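Local coordinates for protein enolase (alpha proteobacterium BAL199, PDB 3UGV) that probably catalyses a magnesium-dependent reaction of the enolase superfamily, on a substrate not yet identified, at residues F[300-305]-F[327-332]; F[71-76]-F[132-137]; F[57-62]-F[75-80]. All blocks are in the same frame, centred on the assembly; numbering follows the deposited sequence.

Contact 1 (F[300-305]-F[327-332]); sequences DFMRIG and HLYPEV
His-327 and Asp-300 are joined by a short hydrogen bond: His-327 ND1 donates to Asp-300 OD2 at 2.6 Å, with the bond bent to 140°. The oxygen lies close to the plane of the imidazole and receives the N-H on its anti lone pair, while carboxylate and ring planes stand 47° apart. The bond fixes the rotation of the ring. The His-327 side chain lies about 4 Å from the bound magnesium ion. A histidine-aspartate pair at the ends of neighbouring barrel strands is a hallmark of the mandelate racemase branch of the enolase superfamily, where the histidine often serves as a base; a like role here is an inference.

The carboxylate is itself positioned by the turn it caps. OD1 of Asp-300 faces the helix start because chi1 (173°) swings CG away from the backbone N, and it accepts from Met-302 N at 2.9 Å, the donor standing above the carboxylate plane. Arg-303 NH1 adds a long charge contact to OD2. Next to these polar groups Phe-301 CB sits over the face of the Tyr-329 ring, 4.2 Å from its centroid, and Val-332 CG1 lies over one face of the Phe-301 ring, toward its rim.

Met-302 CB meets Tyr-329 OH at 3.3 Å, and that hydroxyl is bonded to Glu-76 N. Arg-303 reaches Phe-117 O of the second subunit. Strand 71-75 and helix 123-142 flank the contact, Leu-75 against Tyr-329 and Met-133 against Phe-301, while helix 306-320 follows after Gly-305.

Contact 2 (F[71-76]-F[132-137]); sequences GRAYLE and DMAVWD
Asp-137 points its carboxylate from the helix at the strand backbone, where OD2 accepts from Arg-72 N at 2.8 Å in a nearly straight bond (167°). The amide arrives on the anti side of that oxygen, tilted 30° out of the carboxylate plane. CG of Asp-137 stands opposite its own backbone N across the CA-CB bond, which carries the group across to the strand and brings OD2 to 3.4 Å from Gly-71 CA. Gly-71 has Ala-134 O close by on the helix, and a beta carbon on this backbone would clash with that carbonyl oxygen.

One turn back along the helix the contact turns apolar. Ala-73 CB faces the helix and meets Met-133 CB at 3.7 Å and Ala-134 CB at 4.3 Å; the small Gly-71, Ala-73 and Ala-134 are consistent with the close approach of strand and helix axes, 5.9 Å. Met-133 runs on alongside the strand, and the bend at chi3 turns its methyl CE to the carbonyl oxygen of Tyr-74 and, at 4.1 Å, to Leu-75 CD2, whose side chain it meets at a slant.

The Asp-137 carboxylate has further partners: OD2 pairs with Arg-141 and OD1 accepts from Leu-375 N. An asparagine here would remove the charge that faces Arg-141 and keep one acceptor oxygen, so either Arg-72 N or Leu-375 N would probably lose its mate.

The strand runs roughly antiparallel to the helix, at 148°, as the edge strand of the N-terminal three-stranded sheet. Ile-61 and Ile-63 of strand 52-65 touch Ala-134 beside it, and helices 104-114 and 306-320 also pack against helix 123-142.

Contact 3 (F[57-62]-F[75-80]); sequences PLILID and LEPYVP
Ile-59 and Leu-75 form an antiparallel hydrogen-bonded pair that satisfies both backbones: Leu-75 N gives to Ile-59 O at 2.9 Å, and Ile-59 N gives to Leu-75 O at 3.0 Å. Leu-75 O also receives a CA-H...O contact from Leu-58 CA.

Beyond this pair the chain leaves the strand and a water takes over. It donates to Pro-57 O at 2.6 Å and accepts from Tyr-78 N at 3.0 Å; the water serves Pro-57 O, since Pro-77, whose CD lies 3.3 Å from that oxygen, has no N-H. Pro-57 CG rests against the carbonyl oxygen of Tyr-78 (3.4 Å), and Val-79 N turns back to Pro-77 O.

Side chains line the pair: Ile-61 CD1 meets Leu-75 CD1 at 3.9 Å, while Leu-58 CD2 lies alongside Glu-76 CG, pointing the same way. The Glu-76 carboxylate is anchored by Trp-56 NE1 through OE1.

Strand 52-65 is the middle strand of its sheet, bonded by Leu-58 and Leu-60 to strand 30-47; helix 83-97 packs on Ile-59 and Pro-77, and the Tyr-78 ring stacks on Phe-117 of the second subunit.

How the contacts relate
All three contacts are largely buried, but contact 1 lies nearest the chain centre, beside the magnesium, whereas contact 3 runs out to an exposed proline. Contacts 2 and 3 share Leu-75 and Glu-76 and meet strand 71-75 differently, one packing helix 123-142 against it, the other pairing its edge with strand 52-65; Ala-73 O to Ile-61 N ties them in the sheet. Their chemistry differs: a histidine-carboxylate hydrogen bond and aromatic packing in contact 1, one carboxylate on a strand amide in contact 2, main-chain and water bonds in contact 3. Glu-331 OE1 to Tyr-74 OH joins the C-terminal barrel region to the N-terminal domain.

Contact 1 (F[300-305]-F[327-332])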
loop_
_atom_site.group_PDB
_atom_site.type_symbol
_atom_site.label_atom_id
_atom_site.label_comp_id
_atom_site.label_asym_id
_atom_site.label_seq_id
_atom_site.Cartn_x
_atom_site.Cartn_y
_atom_site.Cartn_z
ATOM N N ASP F 300 -9.999 9.059 -27.306
ATOM C CA ASP F 300 -10.591 9.834 -28.376
ATOM C C ASP F 300 -9.495 10.746 -28.931
ATOM O O ASP F 300 -8.759 11.353 -28.152
ATOM C CB ASP F 300 -11.730 10.668 -27.787
ATOM C CG ASP F 300 -12.311 11.645 -28.780
ATOM O OD1 ASP F 300 -11.668 12.684 -29.026
ATOM O OD2 ASP F 300 -13.413 11.382 -29.310
ATOM N N PHE F 301 -9.387 10.858 -30.257
ATOM C CA PHE F 301 -8.253 11.573 -30.882
ATOM C C PHE F 301 -8.190 13.092 -30.667
ATOM O O PHE F 301 -7.105 13.686 -30.678
ATOM C CB PHE F 301 -8.131 11.216 -32.371
ATOM C CG PHE F 301 -7.792 9.774 -32.597
ATOM C CD1 PHE F 301 -6.475 9.343 -32.545
ATOM C CD2 PHE F 301 -8.792 8.841 -32.799
ATOM C CE1 PHE F 301 -6.159 8.013 -32.718
ATOM C CE2 PHE F 301 -8.484 7.503 -32.975
ATOM C CZ PHE F 301 -7.168 7.087 -32.929
ATOM N N MET F 302 -9.334 13.735 -30.476
ATOM C CA MET F 302 -9.281 15.157 -30.182
ATOM C C MET F 302 -8.856 15.423 -28.735
ATOM O O MET F 302 -8.390 16.517 -28.422
ATOM C CB MET F 302 -10.598 15.857 -30.507
ATOM C CG MET F 302 -11.607 15.799 -29.405
ATOM S SD MET F 302 -13.065 16.796 -29.768
ATOM C CE MET F 302 -14.177 16.240 -28.473
ATOM N N ARG F 303 -8.980 14.415 -27.868
ATOM C CA ARG F 303 -8.698 14.596 -26.445
ATOM C C ARG F 303 -7.344 14.017 -26.030
ATOM O O ARG F 303 -6.669 14.576 -25.170
ATOM C CB ARG F 303 -9.803 13.983 -25.579
ATOM C CG ARG F 303 -11.170 14.634 -25.713
ATOM C CD ARG F 303 -12.164 14.148 -24.639
ATOM N NE ARG F 303 -13.511 14.657 -24.897
ATOM C CZ ARG F 303 -14.496 13.957 -25.470
ATOM N NH1 ARG F 303 -14.310 12.695 -25.835
ATOM N NH2 ARG F 303 -15.680 14.517 -25.684
ATOM N N ILE F 304 -6.954 12.895 -26.631
ATOM C CA ILE F 304 -5.702 12.253 -26.256
ATOM C C ILE F 304 -4.469 12.990 -26.792
ATOM O O ILE F 304 -3.355 12.774 -26.310
ATOM C CB ILE F 304 -5.645 10.777 -26.710
ATOM C CG1 ILE F 304 -4.553 10.019 -25.938
ATOM C CG2 ILE F 304 -5.403 10.685 -28.207
ATOM C CD1 ILE F 304 -5.006 9.499 -24.574
ATOM N N GLY F 305 -4.664 13.837 -27.802
ATOM C CA GLY F 305 -3.565 14.570 -28.415
ATOM C C GLY F 305 -3.232 14.101 -29.825
ATOM O O GLY F 305 -2.063 14.052 -30.218
ATOM N N HIS F 327 -11.939 5.681 -30.225
ATOM C CA HIS F 327 -13.194 6.392 -30.112
ATOM C C HIS F 327 -13.278 7.473 -31.174
ATOM O O HIS F 327 -12.419 8.353 -31.241
ATOM C CB HIS F 327 -13.339 7.029 -28.747
ATOM C CG HIS F 327 -14.608 7.797 -28.591
ATOM N ND1 HIS F 327 -14.648 9.175 -28.572
ATOM C CD2 HIS F 327 -15.890 7.378 -28.461
ATOM C CE1 HIS F 327 -15.897 9.572 -28.416
ATOM N NE2 HIS F 327 -16.672 8.502 -28.358
ATOM N N LEU F 328 -14.322 7.390 -31.993
ATOM C CA LEU F 328 -14.508 8.261 -33.146
ATOM C C LEU F 328 -13.325 8.193 -34.136
ATOM O O LEU F 328 -12.424 7.346 -34.001
ATOM C CB LEU F 328 -14.810 9.692 -32.691
ATOM C CG LEU F 328 -16.078 9.851 -31.839
ATOM C CD1 LEU F 328 -16.276 11.296 -31.369
ATOM C CD2 LEU F 328 -17.306 9.365 -32.609
ATOM N N TYR F 329 -13.356 9.063 -35.142
ATOM C CA TYR F 329 -12.272 9.183 -36.120
ATOM C C TYR F 329 -11.819 7.850 -36.689
ATOM O O TYR F 329 -10.660 7.475 -36.542
ATOM C CB TYR F 329 -11.070 9.907 -35.505
ATOM C CG TYR F 329 -11.453 11.174 -34.787
ATOM C CD1 TYR F 329 -11.486 12.384 -35.459
ATOM C CD2 TYR F 329 -11.796 11.156 -33.443
ATOM C CE1 TYR F 329 -11.844 13.548 -34.816
ATOM C CE2 TYR F 329 -12.163 12.319 -32.784
ATOM C CZ TYR F 329 -12.186 13.515 -33.481
ATOM O OH TYR F 329 -12.538 14.683 -32.846
ATOM N N PRO F 330 -12.728 7.142 -37.365
ATOM C CA PRO F 330 -12.459 5.780 -37.835
ATOM C C PRO F 330 -11.268 5.736 -38.782
ATOM O O PRO F 330 -10.520 4.752 -38.776
ATOM C CB PRO F 330 -13.754 5.392 -38.566
ATOM C CG PRO F 330 -14.779 6.276 -37.993
ATOM C CD PRO F 330 -14.103 7.566 -37.655
ATOM N N GLU F 331 -11.067 6.789 -39.567
ATOM C CA GLU F 331 -9.935 6.789 -40.503
ATOM C C GLU F 331 -8.566 6.865 -39.813
ATOM O O GLU F 331 -7.740 5.973 -40.002
ATOM C CB GLU F 331 -10.082 7.865 -41.582
ATOM C CG GLU F 331 -11.361 7.729 -42.390
ATOM C CD GLU F 331 -12.580 8.234 -41.632
ATOM O OE1 GLU F 331 -12.414 9.022 -40.673
ATOM O OE2 GLU F 331 -13.706 7.839 -41.990
ATOM N N VAL F 332 -8.321 7.914 -39.028
ATOM C CA VAL F 332 -7.093 7.987 -38.244
ATOM C C VAL F 332 -7.049 6.760 -37.354
ATOM O O VAL F 332 -6.007 6.115 -37.186
ATOM C CB VAL F 332 -7.031 9.232 -37.335
ATOM C CG1 VAL F 332 -5.683 9.295 -36.635
ATOM C CG2 VAL F 332 -7.262 10.499 -38.132
#

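Contact 2 (F[71-76]-F[132-137])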
loop_
_atom_site.group_PDB
_atom_site.type_symbol
_atom_site.label_atom_id
_atom_site.label_comp_id
_atom_site.label_asym_id
_atom_site.label_seq_id
_atom_site.Cartn_x
_atom_site.Cartn_y
_atom_site.Cartn_z
ATOM N N GLY F 71 -2.457 18.775 -46.254
ATOM C CA GLY F 71 -2.742 17.961 -45.091
ATOM C C GLY F 71 -4.207 18.116 -44.726
ATOM O O GLY F 71 -4.710 19.230 -44.597
ATOM N N ARG F 72 -4.900 16.997 -44.567
ATOM C CA ARG F 72 -6.330 17.036 -44.317
ATOM C C ARG F 72 -6.747 16.128 -43.166
ATOM O O ARG F 72 -6.446 14.945 -43.158
ATOM C CB ARG F 72 -7.100 16.655 -45.588
ATOM C CG ARG F 72 -7.076 17.724 -46.673
ATOM C CD ARG F 72 -8.010 17.399 -47.843
ATOM N NE ARG F 72 -7.411 16.445 -48.769
ATOM C CZ ARG F 72 -6.469 16.761 -49.648
ATOM N NH1 ARG F 72 -6.017 18.008 -49.714
ATOM N NH2 ARG F 72 -5.971 15.832 -50.453
ATOM N N ALA F 73 -7.446 16.699 -42.195
ATOM C CA ALA F 73 -8.084 15.911 -41.149
ATOM C C ALA F 73 -9.310 16.666 -40.646
ATOM O O ALA F 73 -9.602 17.785 -41.093
ATOM C CB ALA F 73 -7.118 15.651 -40.017
ATOM N N TYR F 74 -10.042 16.067 -39.722
ATOM C CA TYR F 74 -11.229 16.733 -39.208
ATOM C C TYR F 74 -11.395 16.510 -37.712
ATOM O O TYR F 74 -10.844 15.574 -37.145
ATOM C CB TYR F 74 -12.489 16.293 -39.969
ATOM C CG TYR F 74 -12.838 14.828 -39.817
ATOM C CD1 TYR F 74 -13.594 14.374 -38.737
ATOM C CD2 TYR F 74 -12.423 13.902 -40.755
ATOM C CE1 TYR F 74 -13.919 13.034 -38.603
ATOM C CE2 TYR F 74 -12.736 12.560 -40.629
ATOM C CZ TYR F 74 -13.482 12.127 -39.556
ATOM O OH TYR F 74 -13.796 10.785 -39.445
ATOM N N LEU F 75 -12.149 17.399 -37.085
ATOM C CA LEU F 75 -12.469 17.286 -35.678
ATOM C C LEU F 75 -13.959 17.026 -35.555
ATOM O O LEU F 75 -14.745 17.492 -36.385
ATOM C CB LEU F 75 -12.104 18.582 -34.947
ATOM C CG LEU F 75 -10.635 18.800 -34.598
ATOM C CD1 LEU F 75 -10.403 20.244 -34.272
ATOM C CD2 LEU F 75 -10.264 17.944 -33.414
ATOM N N GLU F 76 -14.338 16.276 -34.524
ATOM C CA GLU F 76 -15.740 16.054 -34.201
ATOM C C GLU F 76 -15.978 16.486 -32.767
ATOM O O GLU F 76 -15.918 15.665 -31.850
ATOM C CB GLU F 76 -16.096 14.578 -34.357
ATOM C CG GLU F 76 -15.627 13.985 -35.662
ATOM C CD GLU F 76 -16.079 12.559 -35.845
ATOM O OE1 GLU F 76 -17.256 12.353 -36.221
ATOM O OE2 GLU F 76 -15.258 11.647 -35.607
ATOM N N ASP F 132 -2.491 18.427 -34.981
ATOM C CA ASP F 132 -1.628 17.256 -34.986
ATOM C C ASP F 132 -2.018 16.248 -36.072
ATOM O O ASP F 132 -1.159 15.779 -36.825
ATOM C CB ASP F 132 -1.642 16.585 -33.616
ATOM C CG ASP F 132 -0.609 15.477 -33.494
ATOM O OD1 ASP F 132 0.592 15.798 -33.322
ATOM O OD2 ASP F 132 -0.998 14.286 -33.552
ATOM N N MET F 133 -3.307 15.917 -36.152
ATOM C CA MET F 133 -3.777 14.961 -37.153
ATOM C C MET F 133 -3.527 15.442 -38.578
ATOM O O MET F 133 -3.024 14.689 -39.408
ATOM C CB MET F 133 -5.253 14.638 -36.951
ATOM C CG MET F 133 -5.500 13.811 -35.717
ATOM S SD MET F 133 -7.245 13.472 -35.503
ATOM C CE MET F 133 -7.830 15.047 -34.891
ATOM N N ALA F 134 -3.886 16.691 -38.858
ATOM C CA ALA F 134 -3.629 17.284 -40.168
ATOM C C ALA F 134 -2.143 17.252 -40.521
ATOM O O ALA F 134 -1.762 16.885 -41.633
ATOM C CB ALA F 134 -4.143 18.718 -40.215
ATOM N N VAL F 135 -1.305 17.641 -39.571
ATOM C CA VAL F 135 0.125 17.731 -39.825
ATOM C C VAL F 135 0.739 16.354 -40.095
ATOM O O VAL F 135 1.634 16.207 -40.926
ATOM C CB VAL F 135 0.845 18.450 -38.667
ATOM C CG1 VAL F 135 2.336 18.200 -38.715
ATOM C CG2 VAL F 135 0.556 19.927 -38.741
ATOM N N TRP F 136 0.250 15.338 -39.402
ATOM C CA TRP F 136 0.768 14.003 -39.628
ATOM C C TRP F 136 0.318 13.521 -40.998
ATOM O O TRP F 136 1.042 12.786 -41.667
ATOM C CB TRP F 136 0.272 13.029 -38.562
ATOM C CG TRP F 136 1.137 12.924 -37.346
ATOM C CD1 TRP F 136 0.880 13.452 -36.114
ATOM C CD2 TRP F 136 2.386 12.228 -37.231
ATOM N NE1 TRP F 136 1.891 13.140 -35.246
ATOM C CE2 TRP F 136 2.827 12.383 -35.900
ATOM C CE3 TRP F 136 3.174 11.492 -38.121
ATOM C CZ2 TRP F 136 4.021 11.827 -35.436
ATOM C CZ3 TRP F 136 4.368 10.939 -37.656
ATOM C CH2 TRP F 136 4.775 11.108 -36.328
ATOM N N ASP F 137 -0.887 13.914 -41.404
ATOM C CA ASP F 137 -1.374 13.540 -42.724
ATOM C C ASP F 137 -0.489 14.180 -43.774
ATOM O O ASP F 137 -0.116 13.533 -44.750
ATOM C CB ASP F 137 -2.835 13.947 -42.946
ATOM C CG ASP F 137 -3.307 13.661 -44.368
ATOM O OD1 ASP F 137 -3.403 12.470 -44.747
ATOM O OD2 ASP F 137 -3.578 14.630 -45.109
#

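Contact 3 (F[57-62]-F[75-80])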
loop_
_atom_site.group_PDB
_atom_site.type_symbol
_atom_site.label_atom_id
_atom_site.label_comp_id
_atom_site.label_asym_id
_atom_site.label_seq_id
_atom_site.Cartn_x
_atom_site.Cartn_y
_atom_site.Cartn_z
ATOM N N PRO F 57 -21.661 18.207 -35.602
ATOM C CA PRO F 57 -20.683 19.205 -36.057
ATOM C C PRO F 57 -19.314 18.609 -36.412
ATOM O O PRO F 57 -18.835 17.718 -35.718
ATOM C CB PRO F 57 -20.555 20.128 -34.847
ATOM C CG PRO F 57 -20.816 19.237 -33.674
ATOM C CD PRO F 57 -21.810 18.193 -34.138
ATOM N N LEU F 58 -18.706 19.100 -37.491
ATOM C CA LEU F 58 -17.344 18.732 -37.879
ATOM C C LEU F 58 -16.545 19.993 -38.220
ATOM O O LEU F 58 -17.057 20.901 -38.871
ATOM C CB LEU F 58 -17.349 17.826 -39.111
ATOM C CG LEU F 58 -18.124 16.519 -39.062
ATOM C CD1 LEU F 58 -18.267 15.925 -40.457
ATOM C CD2 LEU F 58 -17.457 15.531 -38.126
ATOM N N ILE F 59 -15.297 20.057 -37.777
ATOM C CA ILE F 59 -14.390 21.088 -38.267
ATOM C C ILE F 59 -13.424 20.450 -39.268
ATOM O O ILE F 59 -12.651 19.556 -38.917
ATOM C CB ILE F 59 -13.626 21.765 -37.118
ATOM C CG1 ILE F 59 -14.604 22.514 -36.212
ATOM C CG2 ILE F 59 -12.553 22.713 -37.664
ATOM C CD1 ILE F 59 -14.035 22.894 -34.858
ATOM N N LEU F 60 -13.507 20.879 -40.522
ATOM C CA LEU F 60 -12.616 20.400 -41.579
ATOM C C LEU F 60 -11.337 21.225 -41.584
ATOM O O LEU F 60 -11.379 22.450 -41.607
ATOM C CB LEU F 60 -13.296 20.504 -42.948
ATOM C CG LEU F 60 -14.137 19.322 -43.444
ATOM C CD1 LEU F 60 -15.226 18.961 -42.476
ATOM C CD2 LEU F 60 -14.743 19.627 -44.804
ATOM N N ILE F 61 -10.200 20.547 -41.579
ATOM C CA ILE F 61 -8.918 21.216 -41.443
ATOM C C ILE F 61 -8.018 20.936 -42.634
ATOM O O ILE F 61 -7.796 19.779 -42.990
ATOM C CB ILE F 61 -8.210 20.753 -40.158
ATOM C CG1 ILE F 61 -9.027 21.188 -38.943
ATOM C CG2 ILE F 61 -6.768 21.279 -40.104
ATOM C CD1 ILE F 61 -8.573 20.560 -37.660
ATOM N N ASP F 62 -7.508 22.006 -43.244
ATOM C CA ASP F 62 -6.620 21.919 -44.402
ATOM C C ASP F 62 -5.302 22.650 -44.144
ATOM O O ASP F 62 -5.292 23.839 -43.843
ATOM C CB ASP F 62 -7.287 22.532 -45.631
ATOM C CG ASP F 62 -8.206 21.564 -46.347
ATOM O OD1 ASP F 62 -7.690 20.721 -47.116
ATOM O OD2 ASP F 62 -9.439 21.669 -46.163
ATOM N N LEU F 75 -12.149 17.399 -37.085
ATOM C CA LEU F 75 -12.469 17.286 -35.678
ATOM C C LEU F 75 -13.959 17.026 -35.555
ATOM O O LEU F 75 -14.745 17.492 -36.385
ATOM C CB LEU F 75 -12.104 18.582 -34.947
ATOM C CG LEU F 75 -10.635 18.800 -34.598
ATOM C CD1 LEU F 75 -10.403 20.244 -34.272
ATOM C CD2 LEU F 75 -10.264 17.944 -33.414
ATOM N N GLU F 76 -14.338 16.276 -34.524
ATOM C CA GLU F 76 -15.740 16.054 -34.201
ATOM C C GLU F 76 -15.978 16.486 -32.767
ATOM O O GLU F 76 -15.918 15.665 -31.850
ATOM C CB GLU F 76 -16.096 14.578 -34.357
ATOM C CG GLU F 76 -15.627 13.985 -35.662
ATOM C CD GLU F 76 -16.079 12.559 -35.845
ATOM O OE1 GLU F 76 -17.256 12.353 -36.221
ATOM O OE2 GLU F 76 -15.258 11.647 -35.607
ATOM N N PRO F 77 -16.263 17.780 -32.571
ATOM C CA PRO F 77 -16.317 18.407 -31.243
ATOM C C PRO F 77 -17.655 18.309 -30.487
ATOM O O PRO F 77 -17.745 18.883 -29.399
ATOM C CB PRO F 77 -15.991 19.867 -31.547
ATOM C CG PRO F 77 -16.592 20.084 -32.900
ATOM C CD PRO F 77 -16.452 18.762 -33.651
ATOM N N TYR F 78 -18.652 17.621 -31.036
ATOM C CA TYR F 78 -19.894 17.339 -30.299
ATOM C C TYR F 78 -20.868 18.511 -30.192
ATOM O O TYR F 78 -22.025 18.405 -30.590
ATOM C CB TYR F 78 -19.571 16.880 -28.883
ATOM C CG TYR F 78 -19.259 15.421 -28.730
ATOM C CD1 TYR F 78 -20.272 14.511 -28.484
ATOM C CD2 TYR F 78 -17.946 14.952 -28.793
ATOM C CE1 TYR F 78 -20.002 13.171 -28.327
ATOM C CE2 TYR F 78 -17.656 13.601 -28.635
ATOM C CZ TYR F 78 -18.698 12.717 -28.399
ATOM O OH TYR F 78 -18.467 11.371 -28.235
ATOM N N VAL F 79 -20.405 19.618 -29.619
ATOM C CA VAL F 79 -21.262 20.770 -29.391
ATOM C C VAL F 79 -20.997 21.832 -30.443
ATOM O O VAL F 79 -19.908 22.407 -30.486
ATOM C CB VAL F 79 -21.091 21.362 -27.966
ATOM C CG1 VAL F 79 -21.334 20.299 -26.931
ATOM C CG2 VAL F 79 -19.714 21.905 -27.774
ATOM N N PRO F 80 -21.997 22.081 -31.306
ATOM C CA PRO F 80 -21.893 23.016 -32.436
ATOM C C PRO F 80 -21.344 24.382 -32.028
ATOM O O PRO F 80 -20.418 24.886 -32.666
ATOM C CB PRO F 80 -23.343 23.141 -32.915
ATOM C CG PRO F 80 -23.962 21.812 -32.556
ATOM C CD PRO F 80 -23.327 21.444 -31.233
HETATM O O HOH W 1 -18.995 16.201 -33.617
#